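Local coordinates for protein P47 (Clostridium botulinum, PDB 6EKT) that is of uncertain role but, encoded in a botulinum neurotoxin gene locus, may help protect the toxin in the host gut and resembles tubular lipid-binding proteins, at residues Asn217-Ile220 with Ser221-Ser224; Leu240-Ser243 with Glu244-Leu248. One frame throughout, in Å; residues are numbered along the deposited sequence.

Contact 1 of 2, residues Asn217-Ile220 with Ser221-Ser224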
ATOM      1  N   ASN A 217       2.100  -2.542 -16.964  1.00 35.82           N
ATOM      2  CA  ASN A 217       1.223  -1.864 -17.921  1.00 37.17           C
ATOM      3  C   ASN A 217      -0.064  -2.618 -18.257  1.00 36.74           C
ATOM      4  O   ASN A 217      -0.705  -2.366 -19.298  1.00 36.57           O
ATOM      5  CB  ASN A 217       1.992  -1.496 -19.192  1.00 41.51           C
ATOM      6  CG  ASN A 217       2.913  -0.306 -18.991  1.00 43.08           C
ATOM      7  OD1 ASN A 217       4.108  -0.394 -19.256  1.00 46.16           O
ATOM      8  ND2 ASN A 217       2.361   0.809 -18.518  1.00 43.52           N
ATOM      9  N   ARG A 218      -0.480  -3.508 -17.361  1.00 34.73           N
ATOM     10  CA  ARG A 218      -1.730  -4.231 -17.568  1.00 34.97           C
ATOM     11  C   ARG A 218      -2.929  -3.276 -17.670  1.00 36.01           C
ATOM     12  O   ARG A 218      -2.884  -2.155 -17.173  1.00 35.45           O
ATOM     13  CB  ARG A 218      -1.923  -5.317 -16.497  1.00 33.43           C
ATOM     14  CG  ARG A 218      -2.081  -4.847 -15.054  1.00 31.30           C
ATOM     15  CD  ARG A 218      -2.207  -6.092 -14.188  1.00 31.22           C
ATOM     16  NE  ARG A 218      -2.129  -5.864 -12.741  1.00 29.60           N
ATOM     17  CZ  ARG A 218      -3.166  -5.668 -11.943  1.00 28.44           C
ATOM     18  NH1 ARG A 218      -2.962  -5.503 -10.639  1.00 28.01           N
ATOM     19  NH2 ARG A 218      -4.403  -5.621 -12.437  1.00 28.70           N
ATOM     20  N   ASP A 219      -3.982  -3.733 -18.338  1.00 38.15           N
ATOM     21  CA  ASP A 219      -5.224  -2.986 -18.497  1.00 40.25           C
ATOM     22  C   ASP A 219      -5.843  -2.637 -17.134  1.00 39.19           C
ATOM     23  O   ASP A 219      -6.124  -3.528 -16.343  1.00 39.35           O
ATOM     24  CB  ASP A 219      -6.184  -3.839 -19.348  1.00 42.26           C
ATOM     25  CG  ASP A 219      -7.451  -3.112 -19.750  1.00 44.15           C
ATOM     26  OD1 ASP A 219      -7.519  -1.876 -19.673  1.00 44.68           O
ATOM     27  OD2 ASP A 219      -8.401  -3.806 -20.168  1.00 48.25           O
ATOM     28  N   ILE A 220      -6.023  -1.342 -16.870  1.00 38.39           N
ATOM     29  CA  ILE A 220      -6.659  -0.871 -15.627  1.00 38.82           C
ATOM     30  C   ILE A 220      -8.097  -0.369 -15.885  1.00 39.61           C
ATOM     31  O   ILE A 220      -8.848  -0.103 -14.939  1.00 39.90           O
ATOM     32  CB  ILE A 220      -5.818   0.212 -14.885  1.00 38.11           C
ATOM     33  CG1 ILE A 220      -5.720   1.504 -15.703  1.00 39.00           C
ATOM     34  CG2 ILE A 220      -4.439  -0.318 -14.500  1.00 39.56           C
ATOM     35  CD1 ILE A 220      -5.413   2.741 -14.882  1.00 39.00           C
ATOM     36  N   SER A 221      -8.479  -0.263 -17.163  1.00 40.48           N
ATOM     37  CA  SER A 221      -9.774   0.309 -17.554  1.00 41.80           C
ATOM     38  C   SER A 221     -10.973  -0.445 -16.964  1.00 42.49           C
ATOM     39  O   SER A 221     -12.048   0.136 -16.795  1.00 45.66           O
ATOM     40  CB  SER A 221      -9.895   0.412 -19.080  1.00 41.83           C
ATOM     41  OG  SER A 221      -9.995  -0.874 -19.654  1.00 41.80           O
ATOM     42  N   LYS A 222     -10.769  -1.719 -16.655  1.00 43.51           N
ATOM     43  CA  LYS A 222     -11.788  -2.569 -16.037  1.00 44.89           C
ATOM     44  C   LYS A 222     -11.694  -2.664 -14.492  1.00 42.52           C
ATOM     45  O   LYS A 222     -12.528  -3.319 -13.866  1.00 44.03           O
ATOM     46  CB  LYS A 222     -11.758  -3.965 -16.668  1.00 48.94           C
ATOM     47  CG  LYS A 222     -11.626  -3.937 -18.192  1.00 52.85           C
ATOM     48  CD  LYS A 222     -12.110  -5.218 -18.854  1.00 56.04           C
ATOM     49  CE  LYS A 222     -13.546  -5.073 -19.339  1.00 56.64           C
ATOM     50  NZ  LYS A 222     -14.039  -6.360 -19.898  1.00 58.38           N
ATOM     51  N   LEU A 223     -10.688  -2.031 -13.881  1.00 38.53           N
ATOM     52  CA  LEU A 223     -10.593  -1.989 -12.405  1.00 35.60           C
ATOM     53  C   LEU A 223     -11.468  -0.862 -11.869  1.00 33.99           C
ATOM     54  O   LEU A 223     -11.520   0.216 -12.444  1.00 35.20           O
ATOM     55  CB  LEU A 223      -9.143  -1.804 -11.913  1.00 33.88           C
ATOM     56  CG  LEU A 223      -8.036  -2.847 -12.198  1.00 34.87           C
ATOM     57  CD1 LEU A 223      -6.725  -2.376 -11.596  1.00 34.43           C
ATOM     58  CD2 LEU A 223      -8.350  -4.251 -11.686  1.00 34.63           C
ATOM     59  N   SER A 224     -12.137  -1.113 -10.756  1.00 33.50           N
ATOM     60  CA  SER A 224     -12.917  -0.084 -10.074  1.00 32.27           C
ATOM     61  C   SER A 224     -12.009   0.771  -9.199  1.00 31.42           C
ATOM     62  O   SER A 224     -10.822   0.493  -9.077  1.00 34.68           O
ATOM     63  CB  SER A 224     -13.996  -0.734  -9.211  1.00 35.03           C
ATOM     64  OG  SER A 224     -14.862  -1.507 -10.015  1.00 38.60           O
TER
HETATM   65  O   HOH W   1      -9.267   2.103 -13.537  1.00 54.53           O

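Contact 2 of 2, residues Leu240-Ser243 with Glu244-Leu248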
ATOM      1  N   LEU A 240       0.045   2.134   3.810  1.00 26.88           N
ATOM      2  CA  LEU A 240       0.087   1.561   2.489  1.00 26.90           C
ATOM      3  C   LEU A 240      -0.218   0.077   2.558  1.00 25.98           C
ATOM      4  O   LEU A 240       0.010  -0.563   3.586  1.00 25.86           O
ATOM      5  CB  LEU A 240       1.409   1.865   1.773  1.00 29.29           C
ATOM      6  CG  LEU A 240       2.762   1.295   2.191  1.00 30.63           C
ATOM      7  CD1 LEU A 240       2.818  -0.186   1.908  1.00 31.57           C
ATOM      8  CD2 LEU A 240       3.867   1.955   1.389  1.00 32.52           C
ATOM      9  N   LEU A 241      -0.741  -0.437   1.457  1.00 24.63           N
ATOM     10  CA  LEU A 241      -1.116  -1.823   1.340  1.00 24.23           C
ATOM     11  C   LEU A 241      -0.472  -2.398   0.098  1.00 23.66           C
ATOM     12  O   LEU A 241      -0.640  -1.879  -1.008  1.00 23.29           O
ATOM     13  CB  LEU A 241      -2.647  -1.966   1.269  1.00 23.50           C
ATOM     14  CG  LEU A 241      -3.216  -3.390   1.236  1.00 24.28           C
ATOM     15  CD1 LEU A 241      -2.841  -4.156   2.505  1.00 24.51           C
ATOM     16  CD2 LEU A 241      -4.745  -3.337   1.055  1.00 24.47           C
ATOM     17  N   ILE A 242       0.263  -3.484   0.295  1.00 23.58           N
ATOM     18  CA  ILE A 242       0.929  -4.206  -0.792  1.00 23.08           C
ATOM     19  C   ILE A 242       0.169  -5.506  -1.072  1.00 21.92           C
ATOM     20  O   ILE A 242      -0.173  -6.224  -0.134  1.00 22.83           O
ATOM     21  CB  ILE A 242       2.388  -4.505  -0.380  1.00 24.20           C
ATOM     22  CG1 ILE A 242       3.150  -3.189  -0.196  1.00 24.89           C
ATOM     23  CG2 ILE A 242       3.123  -5.352  -1.418  1.00 24.64           C
ATOM     24  CD1 ILE A 242       4.292  -3.285   0.803  1.00 26.85           C
ATOM     25  N   SER A 243      -0.031  -5.838  -2.351  1.00 20.86           N
ATOM     26  CA  SER A 243      -0.754  -7.052  -2.739  1.00 20.88           C
ATOM     27  C   SER A 243      -0.041  -8.317  -2.207  1.00 20.94           C
ATOM     28  O   SER A 243       1.175  -8.313  -1.950  1.00 20.95           O
ATOM     29  CB  SER A 243      -0.889  -7.169  -4.261  1.00 21.29           C
ATOM     30  OG  SER A 243       0.373  -7.487  -4.863  1.00 21.32           O
ATOM     31  N   GLU A 244      -0.830  -9.364  -1.991  1.00 20.98           N
ATOM     32  CA  GLU A 244      -0.269 -10.665  -1.602  1.00 21.87           C
ATOM     33  C   GLU A 244       0.891 -11.075  -2.516  1.00 22.01           C
ATOM     34  O   GLU A 244       1.940 -11.525  -2.025  1.00 22.74           O
ATOM     35  CB  GLU A 244      -1.351 -11.739  -1.634  1.00 22.74           C
ATOM     36  CG  GLU A 244      -0.802 -13.126  -1.291  1.00 25.18           C
ATOM     37  CD  GLU A 244      -1.837 -14.205  -1.532  1.00 27.26           C
ATOM     38  OE1 GLU A 244      -1.950 -14.675  -2.666  1.00 28.80           O
ATOM     39  OE2 GLU A 244      -2.528 -14.579  -0.577  1.00 29.45           O
ATOM     40  N   LYS A 245       0.702 -10.937  -3.829  1.00 22.39           N
ATOM     41  CA  LYS A 245       1.696 -11.379  -4.812  1.00 22.56           C
ATOM     42  C   LYS A 245       2.999 -10.581  -4.713  1.00 22.40           C
ATOM     43  O   LYS A 245       4.102 -11.162  -4.709  1.00 21.44           O
ATOM     44  CB  LYS A 245       1.096 -11.355  -6.231  1.00 24.56           C
ATOM     45  CG  LYS A 245       2.052 -11.646  -7.374  1.00 26.91           C
ATOM     46  CD  LYS A 245       1.225 -11.957  -8.604  1.00 28.80           C
ATOM     47  CE  LYS A 245       1.911 -11.531  -9.880  1.00 31.67           C
ATOM     48  NZ  LYS A 245       1.038 -11.980 -11.003  1.00 31.94           N
ATOM     49  N   LEU A 246       2.887  -9.255  -4.614  1.00 22.06           N
ATOM     50  CA  LEU A 246       4.095  -8.426  -4.417  1.00 22.72           C
ATOM     51  C   LEU A 246       4.822  -8.723  -3.108  1.00 22.77           C
ATOM     52  O   LEU A 246       6.043  -8.684  -3.060  1.00 23.97           O
ATOM     53  CB  LEU A 246       3.747  -6.930  -4.526  1.00 22.80           C
ATOM     54  CG  LEU A 246       3.511  -6.405  -5.945  1.00 22.82           C
ATOM     55  CD1 LEU A 246       3.152  -4.910  -5.864  1.00 24.03           C
ATOM     56  CD2 LEU A 246       4.728  -6.610  -6.827  1.00 23.90           C
ATOM     57  N   PHE A 247       4.065  -9.016  -2.048  1.00 22.74           N
ATOM     58  CA  PHE A 247       4.625  -9.386  -0.739  1.00 22.37           C
ATOM     59  C   PHE A 247       5.449 -10.690  -0.868  1.00 23.15           C
ATOM     60  O   PHE A 247       6.592 -10.765  -0.405  1.00 23.30           O
ATOM     61  CB  PHE A 247       3.492  -9.539   0.289  1.00 22.59           C
ATOM     62  CG  PHE A 247       3.937 -10.052   1.632  1.00 23.62           C
ATOM     63  CD1 PHE A 247       4.754  -9.278   2.466  1.00 24.26           C
ATOM     64  CD2 PHE A 247       3.558 -11.333   2.054  1.00 23.92           C
ATOM     65  CE1 PHE A 247       5.174  -9.764   3.701  1.00 25.15           C
ATOM     66  CE2 PHE A 247       3.966 -11.823   3.301  1.00 24.49           C
ATOM     67  CZ  PHE A 247       4.768 -11.041   4.122  1.00 24.80           C
ATOM     68  N   LEU A 248       4.857 -11.689  -1.508  1.00 22.87           N
ATOM     69  CA  LEU A 248       5.540 -12.977  -1.727  1.00 23.83           C
ATOM     70  C   LEU A 248       6.800 -12.797  -2.565  1.00 24.42           C
ATOM     71  O   LEU A 248       7.842 -13.329  -2.214  1.00 25.39           O
ATOM     72  CB  LEU A 248       4.595 -13.981  -2.389  1.00 23.41           C
ATOM     73  CG  LEU A 248       3.458 -14.515  -1.515  1.00 24.10           C
ATOM     74  CD1 LEU A 248       2.509 -15.379  -2.338  1.00 24.75           C
ATOM     75  CD2 LEU A 248       3.998 -15.302  -0.317  1.00 24.19           C
TER

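Contact 1 of 2, residues Asn217-Ile220 with Ser221-Ser224
A first torsion of -172° turns CG of Asp219 anti to the backbone N, and the hydroxyl of Ser221 settles between its own N and carbonyl carbon; together the two rotations bring the hydroxyl close to the carboxylate. Ser221 OG donates to Asp219 OD1 over 2.7 Å, meeting that oxygen on its syn side and only 18° out of the carboxylate plane. A second bond reaches the same OD1 from Ser221 N at 3.1 Å, this time from well above the plane (55°). One oxygen is therefore gripped twice by a single residue, and the unlike elevations of the donors should restrict rotation of the carboxylate. On the other branch, Asp219 OD2 lies 3.8 Å from Lys222 CG, whereas Lys222 NZ is 6.2 Å from OD2, too far for a salt bridge.

An overlapping turn is closed by Leu223 N, which donates to Ile220 O at 2.9 Å. A water donates both to Ile220 O and to Leu223 O, tying the two carbonyls together. Leu223 CD1 rests 4.2 Å from Ile220 CG2 and approaches the Arg218 guanidinium obliquely, 4.1 Å from NH2; a salt bridge to Asp28 anchors that guanidinium. The geometry is that of an Asx turn at Asp219 overlapping a type I beta turn, Ile220 to Leu223, in the surface loop between strands 208-214 and 238-242.

Contact 2 of 2, residues Leu240-Ser243 with Glu244-Leu248
Two hydrogen bonds join Ser243 to the helix that starts right after it. The side-chain bond is the cap: with chi1 at 72°, Ser243 OG sits between its backbone N and carbonyl carbon, and Leu246 N donates to it over 3.1 Å in a nearly straight line, the N-H...O angle being 166°. The backbone bond runs from Phe247 N to Ser243 O at 3.0 Å and makes the first regular helical link. Leu248 N continues the pattern by donating to Glu244 O at 3.0 Å.

Apolar contacts accompany the cap. Ile242, the last strand residue, lays CG2 3.5 Å from Leu246 CB, the two side chains crossing at about a right angle; the same methyl is 3.8 Å from Phe247 N. Leu246 CB is also 3.4 Å from Ser243 OG, so one carbon meets both the serine hydroxyl and the isoleucine branch, from directions about at right angles. Beyond the contact, the Phe247 ring stacks on Phe430.

The polar ends of Glu244 and Lys245 have partners beyond the two segments: Glu244 OE1 accepts from Gly279 N, and Lys245 NZ bonds to Ser273 OG. The axes of strand 240-242 and helix 244-248 run at 77° to each other, passing 8.2 Å apart, a sharp change of direction made at one residue. Chemically, the buried Ser243 hydroxyl gives the amide of Leu246, in the first turn of the helix, a side-chain acceptor at this strand-to-helix junction, as expected of an N-cap serine.

How the contacts relate
Contact 1 comes first along the chain, in the loop before strand 238-242, and contact 2 follows where that strand passes into helix 244-252. Their centres are 18 Å apart and their nearest atoms about 7 Å, so the two do not touch. They are connected through shared neighbours: Asp28 forms a salt bridge with Arg218 of contact 1 and a backbone hydrogen bond with Ser243 of contact 2. Thr277 likewise touches the Arg218 side chain and is backbone-bonded to Lys245. Contact 1 is a surface feature, about 17 Å from the centre of the chain, whereas contact 2 is partly buried, about 7 Å from it.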